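Local coordinates for protein putative tagatose-6-phosphate ketose/aldose isomerase (PDB 3C3J) that is of unestablished function but carries two SIS domains, alpha/beta modules each built round a parallel sheet of five strands, at residues Gly169-Ser174 with Leu247-Gly252; Thr14-Glu19 with Phe349-Ser354. All coordinates share one frame; numbering follows the deposited sequence.

Interaction 1: residues Gly169-Ser174 with Leu247-Gly252; sequences GFAMTS and LELTAG
Glu-248, on the last turn of helix 235-249, meets Phe-170 and Ala-171, which belong to the loop between strand 159-160 and helix 174-187. The contact thus joins the two SIS domains of the chain, since the loop falls in the first and the helix in the second. Glu-248 can be followed outward. Its CB meets the edge of the Phe-170 ring, 3.8 Å from CE2 and near the ring plane. CG and CD run past the same ring carbon, and OE2 is still 4.0 Å from Phe-170 CE2. The chain, extended beyond CG (chi2 -180°), slants past the ring edge and carries the carboxylate on toward Ala-171, with its plane turned 52° from the ring. At the tip, OE1 lies 3.4 Å from Ala-171 CB and 3.7 Å from Ala-171 CA. Leu-249 CD2 touches the same Ala-171 CB at 3.6 Å, from a different direction, as an apolar contact.

Beyond this contact the helix ends in a Schellman motif with Ala-251 as its C-prime residue: Gly-252 N bonds to Leu-247 O, and Ala-251 N to Glu-248 O. Gly-267 of the second subunit packs on Glu-248, and Lys-245 makes a long, weak ion pair with its OE1. A water bridges the two segments: it accepts from the N of Met-172, a selenomethionine, at 3.1 Å and donates to Glu-248 OE1 at 3.2 Å.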
ATOM      1  N   GLY A 169       8.498 -24.350  -4.280  1.00 19.56           N
ATOM      2  CA  GLY A 169       7.343 -23.750  -4.958  1.00 20.82           C
ATOM      3  C   GLY A 169       7.622 -22.318  -5.365  1.00 21.49           C
ATOM      4  O   GLY A 169       8.285 -21.575  -4.626  1.00 21.82           O
ATOM      5  N   PHE A 170       7.149 -21.950  -6.560  1.00 22.57           N
ATOM      6  CA  PHE A 170       7.145 -20.574  -7.060  1.00 23.16           C
ATOM      7  C   PHE A 170       6.616 -19.579  -6.004  1.00 23.02           C
ATOM      8  O   PHE A 170       7.219 -18.538  -5.734  1.00 23.56           O
ATOM      9  CB  PHE A 170       6.229 -20.522  -8.309  1.00 25.49           C
ATOM     10  CG  PHE A 170       5.955 -19.148  -8.813  1.00 26.90           C
ATOM     11  CD1 PHE A 170       6.962 -18.415  -9.408  1.00 32.13           C
ATOM     12  CD2 PHE A 170       4.686 -18.587  -8.716  1.00 29.22           C
ATOM     13  CE1 PHE A 170       6.711 -17.132  -9.884  1.00 32.32           C
ATOM     14  CE2 PHE A 170       4.428 -17.321  -9.185  1.00 30.65           C
ATOM     15  CZ  PHE A 170       5.431 -16.589  -9.767  1.00 30.96           C
ATOM     16  N   ALA A 171       5.457 -19.914  -5.458  1.00 22.18           N
ATOM     17  CA  ALA A 171       4.768 -19.103  -4.471  1.00 21.59           C
ATOM     18  C   ALA A 171       5.335 -19.405  -3.084  1.00 21.32           C
ATOM     19  O   ALA A 171       5.300 -20.552  -2.638  1.00 21.25           O
ATOM     20  CB  ALA A 171       3.291 -19.399  -4.518  1.00 20.98           C
HETATM   21  N   MSE A 172       5.816 -18.372  -2.398  1.00 20.68           N
HETATM   22  CA  MSE A 172       6.395 -18.519  -1.063  1.00 21.72           C
HETATM   23  C   MSE A 172       5.311 -18.811  -0.041  1.00 19.14           C
HETATM   24  O   MSE A 172       4.270 -18.166  -0.044  1.00 18.61           O
HETATM   25  CB  MSE A 172       7.111 -17.242  -0.654  1.00 21.48           C
HETATM   26  CG  MSE A 172       8.354 -16.916  -1.449  1.00 25.09           C
HETATM   27 SE   MSE A 172       9.009 -15.117  -0.922  1.00 36.28          SE
HETATM   28  CE  MSE A 172       9.449 -15.410   0.981  1.00 33.47           C
ATOM     29  N   THR A 173       5.552 -19.788   0.820  1.00 17.09           N
ATOM     30  CA  THR A 173       4.630 -20.127   1.912  1.00 16.01           C
ATOM     31  C   THR A 173       5.436 -20.194   3.220  1.00 15.14           C
ATOM     32  O   THR A 173       5.458 -19.210   4.006  1.00 14.14           O
ATOM     33  CB  THR A 173       3.849 -21.443   1.617  1.00 15.96           C
ATOM     34  OG1 THR A 173       4.748 -22.551   1.466  1.00 15.01           O
ATOM     35  CG2 THR A 173       2.990 -21.291   0.340  1.00 13.88           C
ATOM     36  N   SER A 174       6.104 -21.317   3.467  1.00 13.50           N
ATOM     37  CA  SER A 174       6.871 -21.451   4.731  1.00 14.00           C
ATOM     38  C   SER A 174       8.019 -20.451   4.861  1.00 12.99           C
ATOM     39  O   SER A 174       8.403 -20.104   5.978  1.00 13.75           O
ATOM     40  CB  SER A 174       7.398 -22.883   4.955  1.00 13.56           C
ATOM     41  OG  SER A 174       8.464 -23.229   4.088  1.00 12.57           O
ATOM     42  N   LEU A 247      -3.583 -14.867  -7.219  1.00 20.95           N
ATOM     43  CA  LEU A 247      -3.233 -14.334  -8.503  1.00 21.43           C
ATOM     44  C   LEU A 247      -2.109 -15.173  -9.114  1.00 21.30           C
ATOM     45  O   LEU A 247      -2.228 -15.623 -10.247  1.00 20.63           O
ATOM     46  CB  LEU A 247      -2.834 -12.886  -8.348  1.00 21.81           C
ATOM     47  CG  LEU A 247      -2.883 -12.042  -9.582  1.00 22.92           C
ATOM     48  CD1 LEU A 247      -4.324 -11.761 -10.045  1.00 19.29           C
ATOM     49  CD2 LEU A 247      -2.113 -10.748  -9.222  1.00 22.78           C
ATOM     50  N   GLU A 248      -1.057 -15.419  -8.337  1.00 20.44           N
ATOM     51  CA  GLU A 248       0.090 -16.204  -8.796  1.00 21.34           C
ATOM     52  C   GLU A 248      -0.321 -17.613  -9.216  1.00 19.85           C
ATOM     53  O   GLU A 248      -0.029 -18.071 -10.336  1.00 19.44           O
ATOM     54  CB  GLU A 248       1.105 -16.351  -7.664  1.00 21.75           C
ATOM     55  CG  GLU A 248       1.892 -15.142  -7.414  1.00 23.91           C
ATOM     56  CD  GLU A 248       2.880 -15.311  -6.302  1.00 24.53           C
ATOM     57  OE1 GLU A 248       2.679 -16.143  -5.382  1.00 28.12           O
ATOM     58  OE2 GLU A 248       3.873 -14.570  -6.336  1.00 33.26           O
ATOM     59  N   LEU A 249      -0.968 -18.316  -8.296  1.00 18.08           N
ATOM     60  CA  LEU A 249      -1.189 -19.748  -8.487  1.00 18.48           C
ATOM     61  C   LEU A 249      -2.263 -20.038  -9.553  1.00 18.14           C
ATOM     62  O   LEU A 249      -2.268 -21.126 -10.163  1.00 17.71           O
ATOM     63  CB  LEU A 249      -1.496 -20.422  -7.149  1.00 18.28           C
ATOM     64  CG  LEU A 249      -0.320 -20.437  -6.162  1.00 18.85           C
ATOM     65  CD1 LEU A 249      -0.694 -21.157  -4.897  1.00 16.48           C
ATOM     66  CD2 LEU A 249       0.967 -21.050  -6.767  1.00 19.87           C
ATOM     67  N   THR A 250      -3.149 -19.068  -9.794  1.00 17.56           N
ATOM     68  CA  THR A 250      -4.129 -19.208 -10.888  1.00 17.88           C
ATOM     69  C   THR A 250      -3.675 -18.579 -12.203  1.00 18.18           C
ATOM     70  O   THR A 250      -4.483 -18.452 -13.135  1.00 18.30           O
ATOM     71  CB  THR A 250      -5.512 -18.654 -10.526  1.00 17.90           C
ATOM     72  OG1 THR A 250      -5.492 -17.218 -10.461  1.00 15.65           O
ATOM     73  CG2 THR A 250      -6.064 -19.294  -9.219  1.00 16.57           C
ATOM     74  N   ALA A 251      -2.397 -18.206 -12.286  1.00 18.82           N
ATOM     75  CA  ALA A 251      -1.830 -17.504 -13.451  1.00 19.04           C
ATOM     76  C   ALA A 251      -2.707 -16.332 -13.885  1.00 19.02           C
ATOM     77  O   ALA A 251      -2.963 -16.137 -15.073  1.00 18.52           O
ATOM     78  CB  ALA A 251      -1.632 -18.488 -14.626  1.00 19.88           C
ATOM     79  N   GLY A 252      -3.209 -15.579 -12.915  1.00 18.95           N
ATOM     80  CA  GLY A 252      -4.017 -14.421 -13.220  1.00 19.58           C
ATOM     81  C   GLY A 252      -5.470 -14.685 -13.526  1.00 20.19           C
ATOM     82  O   GLY A 252      -6.246 -13.737 -13.670  1.00 20.83           O
TER
HETATM   83  O   HOH W   1       5.147 -15.552  -3.420  1.00 28.50           O

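Interaction 2: residues Thr14-Glu19 with Phe349-Ser354; sequences TWTEEE and FALMQS
The N-terminal turn of helix 15-21, begun by the N-cap residue Thr-14, meets residues 349-354 of helix 335-356 through Leu-351. With its CG anti to the backbone N (chi1 172°), Leu-351 extends toward the capped turn and spreads its two methyls over three residues. CD1 meets Thr-14 OG1 at 3.7 Å and Thr-16 CB at 3.9 Å, with the methyl CG2 of Thr-16 slightly farther off. CD2 instead touches the root of Glu-17, 3.7 Å from CB and 3.9 Å from CA.

The oxygen beside CD1 is already engaged in the capping bond: Thr-14 OG1 accepts from Glu-17 N at 3.1 Å with an N-H...O angle of 155°, and it also bonds to Thr-12 OG1. The contact packs helix 15-21, near the N-terminus, on helix 335-356, near the end of the second SIS range and some 330 residues on. On its other flanks, helix 335-356 packs Ala-350 against helix 235-249 and Phe-349 against strand 226-231.

Polar ends in the turn find partners outside the contact. Thr-16 OG1 bonds to Asp-362 OD1. The carboxylate of Glu-17, carried by a chain that is extended all the way (chi1 -180°), binds Thr-12 OG1 through OE1 and forms a salt bridge with Arg-21 NE through OE2.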
ATOM      1  N   THR A  14       2.584 -31.894  -4.685  1.00 20.62           N
ATOM      2  CA  THR A  14       3.194 -30.602  -4.974  1.00 19.77           C
ATOM      3  C   THR A  14       4.148 -30.199  -3.848  1.00 18.81           C
ATOM      4  O   THR A  14       3.917 -30.515  -2.679  1.00 19.05           O
ATOM      5  CB  THR A  14       2.125 -29.475  -5.210  1.00 19.68           C
ATOM      6  OG1 THR A  14       1.359 -29.236  -4.018  1.00 17.58           O
ATOM      7  CG2 THR A  14       1.163 -29.853  -6.369  1.00 19.73           C
ATOM      8  N   TRP A  15       5.220 -29.510  -4.210  1.00 17.72           N
ATOM      9  CA  TRP A  15       6.110 -28.894  -3.237  1.00 18.03           C
ATOM     10  C   TRP A  15       5.354 -27.859  -2.409  1.00 17.02           C
ATOM     11  O   TRP A  15       5.647 -27.689  -1.231  1.00 15.50           O
ATOM     12  CB  TRP A  15       7.293 -28.199  -3.924  1.00 19.55           C
ATOM     13  CG  TRP A  15       8.237 -29.128  -4.602  1.00 22.32           C
ATOM     14  CD1 TRP A  15       8.558 -29.169  -5.942  1.00 24.09           C
ATOM     15  CD2 TRP A  15       8.999 -30.152  -3.977  1.00 23.35           C
ATOM     16  NE1 TRP A  15       9.477 -30.172  -6.171  1.00 24.14           N
ATOM     17  CE2 TRP A  15       9.768 -30.782  -4.980  1.00 24.11           C
ATOM     18  CE3 TRP A  15       9.128 -30.590  -2.654  1.00 25.64           C
ATOM     19  CZ2 TRP A  15      10.633 -31.837  -4.703  1.00 25.37           C
ATOM     20  CZ3 TRP A  15      10.007 -31.648  -2.382  1.00 25.01           C
ATOM     21  CH2 TRP A  15      10.745 -32.245  -3.402  1.00 24.46           C
ATOM     22  N   THR A  16       4.405 -27.158  -3.040  1.00 15.94           N
ATOM     23  CA  THR A  16       3.662 -26.089  -2.367  1.00 16.39           C
ATOM     24  C   THR A  16       2.865 -26.669  -1.197  1.00 16.12           C
ATOM     25  O   THR A  16       2.895 -26.110  -0.093  1.00 15.34           O
ATOM     26  CB  THR A  16       2.791 -25.269  -3.364  1.00 15.73           C
ATOM     27  OG1 THR A  16       3.628 -24.765  -4.422  1.00 16.34           O
ATOM     28  CG2 THR A  16       2.118 -24.075  -2.669  1.00 16.12           C
ATOM     29  N   GLU A  17       2.210 -27.815  -1.405  1.00 15.97           N
ATOM     30  CA  GLU A  17       1.470 -28.441  -0.316  1.00 16.19           C
ATOM     31  C   GLU A  17       2.387 -28.876   0.818  1.00 16.23           C
ATOM     32  O   GLU A  17       2.062 -28.667   1.993  1.00 14.93           O
ATOM     33  CB  GLU A  17       0.636 -29.634  -0.787  1.00 16.23           C
ATOM     34  CG  GLU A  17      -0.115 -30.252   0.376  1.00 16.75           C
ATOM     35  CD  GLU A  17      -0.951 -31.454   0.009  1.00 17.77           C
ATOM     36  OE1 GLU A  17      -0.826 -31.959  -1.135  1.00 18.36           O
ATOM     37  OE2 GLU A  17      -1.713 -31.903   0.890  1.00 20.58           O
ATOM     38  N   GLU A  18       3.519 -29.489   0.465  1.00 16.57           N
ATOM     39  CA  GLU A  18       4.525 -29.897   1.437  1.00 16.46           C
ATOM     40  C   GLU A  18       4.988 -28.710   2.289  1.00 15.97           C
ATOM     41  O   GLU A  18       5.123 -28.811   3.499  1.00 15.42           O
ATOM     42  CB  GLU A  18       5.721 -30.509   0.713  1.00 17.47           C
ATOM     43  CG  GLU A  18       6.703 -31.264   1.627  1.00 20.28           C
ATOM     44  CD  GLU A  18       7.774 -30.389   2.280  1.00 27.88           C
ATOM     45  OE1 GLU A  18       8.243 -29.437   1.631  1.00 31.40           O
ATOM     46  OE2 GLU A  18       8.154 -30.669   3.455  1.00 31.31           O
ATOM     47  N   GLU A  19       5.208 -27.591   1.612  1.00 15.68           N
ATOM     48  CA  GLU A  19       5.706 -26.371   2.222  1.00 15.88           C
ATOM     49  C   GLU A  19       4.646 -25.705   3.110  1.00 14.87           C
ATOM     50  O   GLU A  19       4.960 -25.142   4.163  1.00 14.63           O
ATOM     51  CB  GLU A  19       6.278 -25.449   1.112  1.00 15.54           C
ATOM     52  CG  GLU A  19       7.614 -26.070   0.598  1.00 16.59           C
ATOM     53  CD  GLU A  19       8.058 -25.695  -0.795  1.00 17.30           C
ATOM     54  OE1 GLU A  19       7.419 -24.832  -1.476  1.00 17.79           O
ATOM     55  OE2 GLU A  19       9.097 -26.302  -1.199  1.00 19.81           O
ATOM     56  N   PHE A 349      -6.315 -22.298   0.079  1.00 14.38           N
ATOM     57  CA  PHE A 349      -7.291 -21.905  -0.959  1.00 14.25           C
ATOM     58  C   PHE A 349      -6.659 -21.715  -2.347  1.00 14.28           C
ATOM     59  O   PHE A 349      -7.119 -22.280  -3.349  1.00 14.27           O
ATOM     60  CB  PHE A 349      -8.031 -20.629  -0.559  1.00 14.28           C
ATOM     61  CG  PHE A 349      -9.021 -20.170  -1.575  1.00 14.29           C
ATOM     62  CD1 PHE A 349     -10.129 -20.947  -1.873  1.00 15.60           C
ATOM     63  CD2 PHE A 349      -8.874 -18.961  -2.228  1.00 14.47           C
ATOM     64  CE1 PHE A 349     -11.069 -20.524  -2.808  1.00 14.70           C
ATOM     65  CE2 PHE A 349      -9.814 -18.554  -3.159  1.00 14.94           C
ATOM     66  CZ  PHE A 349     -10.912 -19.345  -3.436  1.00 15.24           C
ATOM     67  N   ALA A 350      -5.599 -20.906  -2.407  1.00 13.91           N
ATOM     68  CA  ALA A 350      -4.924 -20.634  -3.660  1.00 14.72           C
ATOM     69  C   ALA A 350      -4.368 -21.905  -4.330  1.00 15.06           C
ATOM     70  O   ALA A 350      -4.501 -22.084  -5.548  1.00 15.48           O
ATOM     71  CB  ALA A 350      -3.806 -19.567  -3.430  1.00 14.33           C
ATOM     72  N   LEU A 351      -3.766 -22.786  -3.534  1.00 15.53           N
ATOM     73  CA  LEU A 351      -3.207 -24.039  -4.046  1.00 16.02           C
ATOM     74  C   LEU A 351      -4.308 -24.882  -4.720  1.00 16.16           C
ATOM     75  O   LEU A 351      -4.111 -25.385  -5.836  1.00 15.44           O
ATOM     76  CB  LEU A 351      -2.534 -24.811  -2.912  1.00 16.55           C
ATOM     77  CG  LEU A 351      -2.045 -26.237  -3.202  1.00 16.41           C
ATOM     78  CD1 LEU A 351      -0.913 -26.285  -4.235  1.00 17.51           C
ATOM     79  CD2 LEU A 351      -1.706 -26.964  -1.921  1.00 15.89           C
HETATM   80  N   MSE A 352      -5.468 -25.000  -4.062  1.00 16.61           N
HETATM   81  CA  MSE A 352      -6.575 -25.829  -4.560  1.00 18.05           C
HETATM   82  C   MSE A 352      -7.352 -25.195  -5.716  1.00 18.13           C
HETATM   83  O   MSE A 352      -7.840 -25.908  -6.601  1.00 17.54           O
HETATM   84  CB  MSE A 352      -7.506 -26.231  -3.414  1.00 19.11           C
HETATM   85  CG  MSE A 352      -6.813 -26.978  -2.278  1.00 21.21           C
HETATM   86 SE   MSE A 352      -5.567 -28.470  -2.837  1.00 33.33          SE
HETATM   87  CE  MSE A 352      -4.359 -27.656  -4.111  1.00 34.69           C
ATOM     88  N   GLN A 353      -7.448 -23.873  -5.737  1.00 18.87           N
ATOM     89  CA  GLN A 353      -7.958 -23.197  -6.922  1.00 19.07           C
ATOM     90  C   GLN A 353      -7.063 -23.490  -8.133  1.00 18.63           C
ATOM     91  O   GLN A 353      -7.558 -23.755  -9.226  1.00 18.27           O
ATOM     92  CB  GLN A 353      -8.044 -21.684  -6.690  1.00 19.13           C
ATOM     93  CG  GLN A 353      -9.127 -21.267  -5.696  1.00 19.18           C
ATOM     94  CD  GLN A 353     -10.526 -21.583  -6.186  1.00 23.10           C
ATOM     95  OE1 GLN A 353     -11.204 -22.470  -5.653  1.00 25.35           O
ATOM     96  NE2 GLN A 353     -10.948 -20.891  -7.223  1.00 23.09           N
ATOM     97  N   SER A 354      -5.750 -23.435  -7.928  1.00 18.30           N
ATOM     98  CA  SER A 354      -4.770 -23.671  -8.985  1.00 19.20           C
ATOM     99  C   SER A 354      -4.929 -25.081  -9.539  1.00 20.48           C
ATOM    100  O   SER A 354      -5.012 -25.289 -10.757  1.00 21.14           O
ATOM    101  CB  SER A 354      -3.359 -23.501  -8.416  1.00 19.07           C
ATOM    102  OG  SER A 354      -2.348 -23.690  -9.391  1.00 18.27           O
TER

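The centres of the two contacts lie about 8 Å apart, on the same side of the chain's centre. Interaction 2 is wholly buried and meets through the methyls of one leucine against the capped start of a helix. Interaction 1 sets a loop against a helix end; it is mostly buried too, Phe-170 being its one exposed residue, and adds a water bridge to its apolar touches. They share no helix, but hydrogen bonds probably tie them together: Leu-249 O of interaction 1 with Ser-354 OG of interaction 2 at 2.7 Å, and Gly-169 N with Glu-19 OE1 at 3.0 Å. One tie links the two second-domain helices, the other the loop and helix 15-21.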